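DUF683-containing protein (Cyanothece, PDB 3CSX) is a metalloprotein associated with nitrogen fixation, a small helical-hairpin protein of the DUF683 family. Local coordinates at the interface of chains A and B. Sequence-based numbering; all coordinates share one arbitrary frame. Chains: chain A/B, Putative uncharacterized protein.

Contact 1: the interface of chains A and B. Residues chain A 22, 25; chain B 10-12, 75-76.
The guanidinium of A:Arg25 is the flat group at the centre of this contact. The ring methylene CD of B:Pro12 lies over one face, 3.5 Å above the guanidinium plane of A:Arg25 and toward the rim. At the edge of the guanidinium, in its plane, lies the side-chain amide oxygen OD1 of B:Asn11. B:Trp76 turns its indole almost at right angles to the guanidinium, the two planes 83° apart. The pyrrole nitrogen NE1 of B:Trp76 lies 3.8 Å from NH1 of A:Arg25. B:Pro12 also touches the indole: its CB lies over one face, toward the rim. The proline therefore packs against both the guanidinium and the tryptophan.

A:Arg25 reaches this place with CG anti to its backbone N (chi1 -173°). A bend at chi3 then turns the guanidinium toward chain B. Along the way, the methylene CG of A:Arg25 touches the methyl CG2 of B:Ile75 at 3.6 Å. This apolar contact probably steadies the aliphatic stem.

The polar end is held loosely. NH2 of A:Arg25 gives B:Asn11 OD1 a weak but nearly straight hydrogen bond of 3.3 Å (160° at the hydrogen). The side-chain oxygen OD1 of B:Asn10 is 3.2 Å from the same NH2, but the N-H points away and no hydrogen bond forms. The backbone O of B:Asn10 also lies near NH2. These oxygens would probably still favour the positive charge. The aliphatic part of A:Lys22 crosses both asparagines at about a right angle. Its CG lies 3.5 Å from OD1 of B:Asn11.

The site is part of the interface between the two copies. It joins helix 20-44 of chain A to the loop residues B:Asn10 to B:Pro12 and to the end of helix 52-77 of chain B. It probably helps to pin the N-terminal segment of chain B in place if this dimer forms in solution.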
loop_
_atom_site.group_PDB
_atom_site.type_symbol
_atom_site.label_atom_id
_atom_site.label_comp_id
_atom_site.label_asym_id
_atom_site.label_seq_id
_atom_site.Cartn_x
_atom_site.Cartn_y
_atom_site.Cartn_z
ATOM N N LYS A 22 14.514 -11.946 4.867
ATOM C CA LYS A 22 14.244 -10.645 5.457
ATOM C C LYS A 22 14.598 -9.563 4.449
ATOM O O LYS A 22 13.928 -8.535 4.377
ATOM C CB LYS A 22 15.062 -10.455 6.736
ATOM C CG LYS A 22 14.865 -9.095 7.433
ATOM C CD LYS A 22 15.929 -8.837 8.501
ATOM C CE LYS A 22 17.345 -8.967 7.942
ATOM N NZ LYS A 22 18.336 -8.316 8.843
ATOM N N ARG A 25 11.936 -9.562 1.826
ATOM C CA ARG A 25 10.785 -8.954 2.468
ATOM C C ARG A 25 10.903 -7.436 2.442
ATOM O O ARG A 25 9.955 -6.738 2.064
ATOM C CB ARG A 25 10.665 -9.492 3.894
ATOM C CG ARG A 25 9.420 -9.075 4.615
ATOM C CD ARG A 25 9.173 -10.002 5.784
ATOM N NE ARG A 25 10.076 -9.741 6.900
ATOM C CZ ARG A 25 9.952 -8.707 7.729
ATOM N NH1 ARG A 25 8.977 -7.820 7.536
ATOM N NH2 ARG A 25 10.810 -8.546 8.735
ATOM N N ASN B 10 12.496 -9.439 14.688
ATOM C CA ASN B 10 12.161 -8.492 13.640
ATOM C C ASN B 10 11.174 -9.102 12.653
ATOM O O ASN B 10 10.414 -8.405 11.965
ATOM C CB ASN B 10 13.420 -8.102 12.869
ATOM C CG ASN B 10 13.127 -7.166 11.760
ATOM O OD1 ASN B 10 13.222 -7.516 10.567
ATOM N ND2 ASN B 10 12.728 -5.972 12.121
ATOM N N ASN B 11 11.229 -10.420 12.569
ATOM C CA ASN B 11 10.538 -11.115 11.502
ATOM C C ASN B 11 9.133 -11.527 11.937
ATOM O O ASN B 11 8.876 -11.762 13.132
ATOM C CB ASN B 11 11.397 -12.278 10.960
ATOM C CG ASN B 11 12.813 -11.820 10.539
ATOM O OD1 ASN B 11 12.993 -10.746 9.953
ATOM N ND2 ASN B 11 13.813 -12.620 10.876
ATOM N N PRO B 12 8.205 -11.599 10.971
ATOM C CA PRO B 12 6.837 -11.852 11.395
ATOM C C PRO B 12 6.655 -13.271 11.943
ATOM O O PRO B 12 7.330 -14.209 11.524
ATOM C CB PRO B 12 6.005 -11.630 10.121
ATOM C CG PRO B 12 6.967 -11.044 9.087
ATOM C CD PRO B 12 8.334 -11.505 9.504
ATOM N N ILE B 75 2.667 -9.729 2.477
ATOM C CA ILE B 75 4.129 -9.858 2.568
ATOM C C ILE B 75 4.548 -10.634 3.820
ATOM O O ILE B 75 5.404 -11.524 3.735
ATOM C CB ILE B 75 4.844 -8.485 2.496
ATOM C CG1 ILE B 75 4.925 -8.002 1.038
ATOM C CG2 ILE B 75 6.260 -8.554 3.071
ATOM C CD1 ILE B 75 5.017 -6.473 0.890
ATOM N N TRP B 76 3.933 -10.321 4.961
ATOM C CA TRP B 76 4.242 -10.995 6.224
ATOM C C TRP B 76 3.965 -12.493 6.151
ATOM O O TRP B 76 4.847 -13.324 6.455
ATOM C CB TRP B 76 3.431 -10.383 7.369
ATOM C CG TRP B 76 4.035 -9.136 7.942
ATOM C CD1 TRP B 76 4.987 -8.343 7.370
ATOM C CD2 TRP B 76 3.696 -8.524 9.196
ATOM N NE1 TRP B 76 5.280 -7.282 8.210
ATOM C CE2 TRP B 76 4.485 -7.358 9.321
ATOM C CE3 TRP B 76 2.805 -8.854 10.228
ATOM C CZ2 TRP B 76 4.422 -6.528 10.443
ATOM C CZ3 TRP B 76 2.730 -8.024 11.333
ATOM C CH2 TRP B 76 3.543 -6.871 11.436
#

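Contact 2: the interface of chains A and B. Residues chain A 33, 36-37, 40; chain B 60, 64, 67-68, 71.
The amide oxygen OE1 of A:Gln33 is gripped by a nearly straight hydrogen bond from across the interface. The donor is the amide nitrogen NE2 of B:Gln68, 3.0 Å from OE1 of A:Gln33. It arrives in the carbonyl plane, on a lone pair, with 160° at the hydrogen. The other half of the A:Gln33 amide is tied down within chain A. Its NE2 gives a hydrogen bond to OD1 of A:Asp37 at 3.0 Å, meeting that oxygen from above the carboxylate plane. Together the two bonds fix the rotation of the amide. CG of A:Gln33 is anti to the backbone N (chi1 -175°), and a bend at chi2 follows. An alanine here would lose both amide bonds and would probably leave B:Gln68 and A:Asp37 less firmly positioned.

A:Met36 extends beyond CG and brings its thioether against B:Gln68. Its SD is 3.6 Å from CD of B:Gln68. The methyl CE lies 3.7 Å from CD of B:Lys71 and meets B:Asp67 tip to tip. NZ of B:Lys71 makes a salt bridge with OD1 of B:Asp67 on its syn lone pair, at 3.1 Å. This pairing is likely to offset the carboxylate charge beside the methyl.

B:Arg64 runs extended from CG to NE, and NE2 of B:Gln68 lies over one guanidinium face. NH2 of B:Arg64 comes within 3.2 Å of NE2 of A:Gln33, but both are donors and no hydrogen bond joins them. NH1 of B:Arg64 forms a rather long salt bridge of 3.6 Å with OD2 of A:Asp40. A:Asp37, not in contact with the guanidinium, would probably also favour its charge.

The site packs helix 20-44 of chain A against helix 52-77 of chain B. It probably helps to hold the two hairpins together.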
loop_
_atom_site.group_PDB
_atom_site.type_symbol
_atom_site.label_atom_id
_atom_site.label_comp_id
_atom_site.label_asym_id
_atom_site.label_seq_id
_atom_site.Cartn_x
_atom_site.Cartn_y
_atom_site.Cartn_z
ATOM N N GLN A 33 5.799 0.213 -2.205
ATOM C CA GLN A 33 5.678 1.655 -1.997
ATOM C C GLN A 33 6.027 2.478 -3.216
ATOM O O GLN A 33 5.424 3.521 -3.446
ATOM C CB GLN A 33 6.520 2.157 -0.821
ATOM C CG GLN A 33 6.268 3.630 -0.552
ATOM C CD GLN A 33 4.865 3.865 -0.053
ATOM O OE1 GLN A 33 4.407 3.188 0.878
ATOM N NE2 GLN A 33 4.157 4.809 -0.678
ATOM N N MET A 36 3.072 2.249 -5.632
ATOM C CA MET A 36 2.073 3.224 -5.234
ATOM C C MET A 36 2.480 4.651 -5.615
ATOM O O MET A 36 1.679 5.431 -6.120
ATOM C CB MET A 36 1.872 3.195 -3.709
ATOM C CG MET A 36 1.106 2.047 -3.168
ATOM S SD MET A 36 1.118 2.151 -1.321
ATOM C CE MET A 36 -0.337 1.185 -1.010
ATOM N N ASP A 37 3.722 5.013 -5.300
ATOM C CA ASP A 37 4.195 6.369 -5.564
ATOM C C ASP A 37 4.163 6.714 -7.053
ATOM O O ASP A 37 3.757 7.800 -7.432
ATOM C CB ASP A 37 5.627 6.540 -5.038
ATOM C CG ASP A 37 5.674 6.764 -3.523
ATOM O OD1 ASP A 37 4.626 6.814 -2.876
ATOM O OD2 ASP A 37 6.774 6.905 -2.982
ATOM N N ASP A 40 0.352 6.932 -8.209
ATOM C CA ASP A 40 -0.180 8.217 -7.822
ATOM C C ASP A 40 0.341 9.430 -8.576
ATOM O O ASP A 40 -0.426 10.336 -8.926
ATOM C CB ASP A 40 0.024 8.385 -6.321
ATOM C CG ASP A 40 -0.693 7.314 -5.519
ATOM O OD1 ASP A 40 -1.328 6.398 -6.091
ATOM O OD2 ASP A 40 -0.596 7.362 -4.286
ATOM N N TYR B 60 -10.269 8.761 1.524
ATOM C CA TYR B 60 -9.024 8.332 0.869
ATOM C C TYR B 60 -8.009 7.829 1.890
ATOM O O TYR B 60 -7.406 6.776 1.722
ATOM C CB TYR B 60 -8.435 9.475 0.045
ATOM C CG TYR B 60 -7.009 9.195 -0.318
ATOM C CD1 TYR B 60 -6.695 8.280 -1.322
ATOM C CD2 TYR B 60 -5.964 9.832 0.373
ATOM C CE1 TYR B 60 -5.379 8.002 -1.634
ATOM C CE2 TYR B 60 -4.659 9.562 0.085
ATOM C CZ TYR B 60 -4.364 8.657 -0.936
ATOM O OH TYR B 60 -3.040 8.377 -1.231
ATOM N N ARG B 64 -6.317 4.220 2.064
ATOM C CA ARG B 64 -4.869 4.115 1.861
ATOM C C ARG B 64 -4.252 3.338 2.990
ATOM O O ARG B 64 -3.410 2.463 2.771
ATOM C CB ARG B 64 -4.187 5.485 1.799
ATOM C CG ARG B 64 -2.671 5.327 1.553
ATOM C CD ARG B 64 -2.038 6.678 1.433
ATOM N NE ARG B 64 -0.578 6.636 1.250
ATOM C CZ ARG B 64 0.056 6.301 0.117
ATOM N NH1 ARG B 64 -0.612 5.946 -0.971
ATOM N NH2 ARG B 64 1.381 6.305 0.084
ATOM N N ASP B 67 -5.107 -0.317 2.643
ATOM C CA ASP B 67 -4.386 -0.966 1.511
ATOM C C ASP B 67 -2.949 -1.260 1.953
ATOM O O ASP B 67 -2.448 -2.343 1.740
ATOM C CB ASP B 67 -4.393 -0.004 0.327
ATOM C CG ASP B 67 -3.873 -0.628 -0.982
ATOM O OD1 ASP B 67 -4.015 -1.846 -1.205
ATOM O OD2 ASP B 67 -3.335 0.155 -1.778
ATOM N N GLN B 68 -2.304 -0.309 2.627
ATOM C CA GLN B 68 -0.963 -0.578 3.169
ATOM C C GLN B 68 -0.931 -1.777 4.086
ATOM O O GLN B 68 -0.012 -2.588 4.025
ATOM C CB GLN B 68 -0.381 0.640 3.931
ATOM C CG GLN B 68 -0.194 1.867 3.071
ATOM C CD GLN B 68 1.121 1.890 2.284
ATOM O OE1 GLN B 68 1.760 0.874 2.109
ATOM N NE2 GLN B 68 1.516 3.080 1.809
ATOM N N LYS B 71 -1.487 -5.134 2.062
ATOM C CA LYS B 71 -0.229 -5.451 1.360
ATOM C C LYS B 71 0.862 -5.942 2.316
ATOM O O LYS B 71 1.558 -6.896 1.997
ATOM C CB LYS B 71 0.261 -4.233 0.578
ATOM C CG LYS B 71 -0.631 -3.922 -0.637
ATOM C CD LYS B 71 -0.362 -2.543 -1.262
ATOM C CE LYS B 71 -0.751 -2.531 -2.763
ATOM N NZ LYS B 71 -2.023 -3.314 -3.046
#

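Contact 1 and contact 2 lie about 19 Å apart, measured between the centres of their C-alpha atoms. Both use helix 20-44 of chain A and helix 52-77 of chain B, so they are two stations along the same helix pair. The two helices run roughly antiparallel. Contact 1 sits near the start of the chain A helix and the end of the chain B helix. Contact 2 lies further along, toward the hairpin turns. Only contact 1 adds loop residues of chain B. The whole interface is not an exact two-fold. If this pairing forms in solution, the contacts probably fasten the two hairpins at two levels.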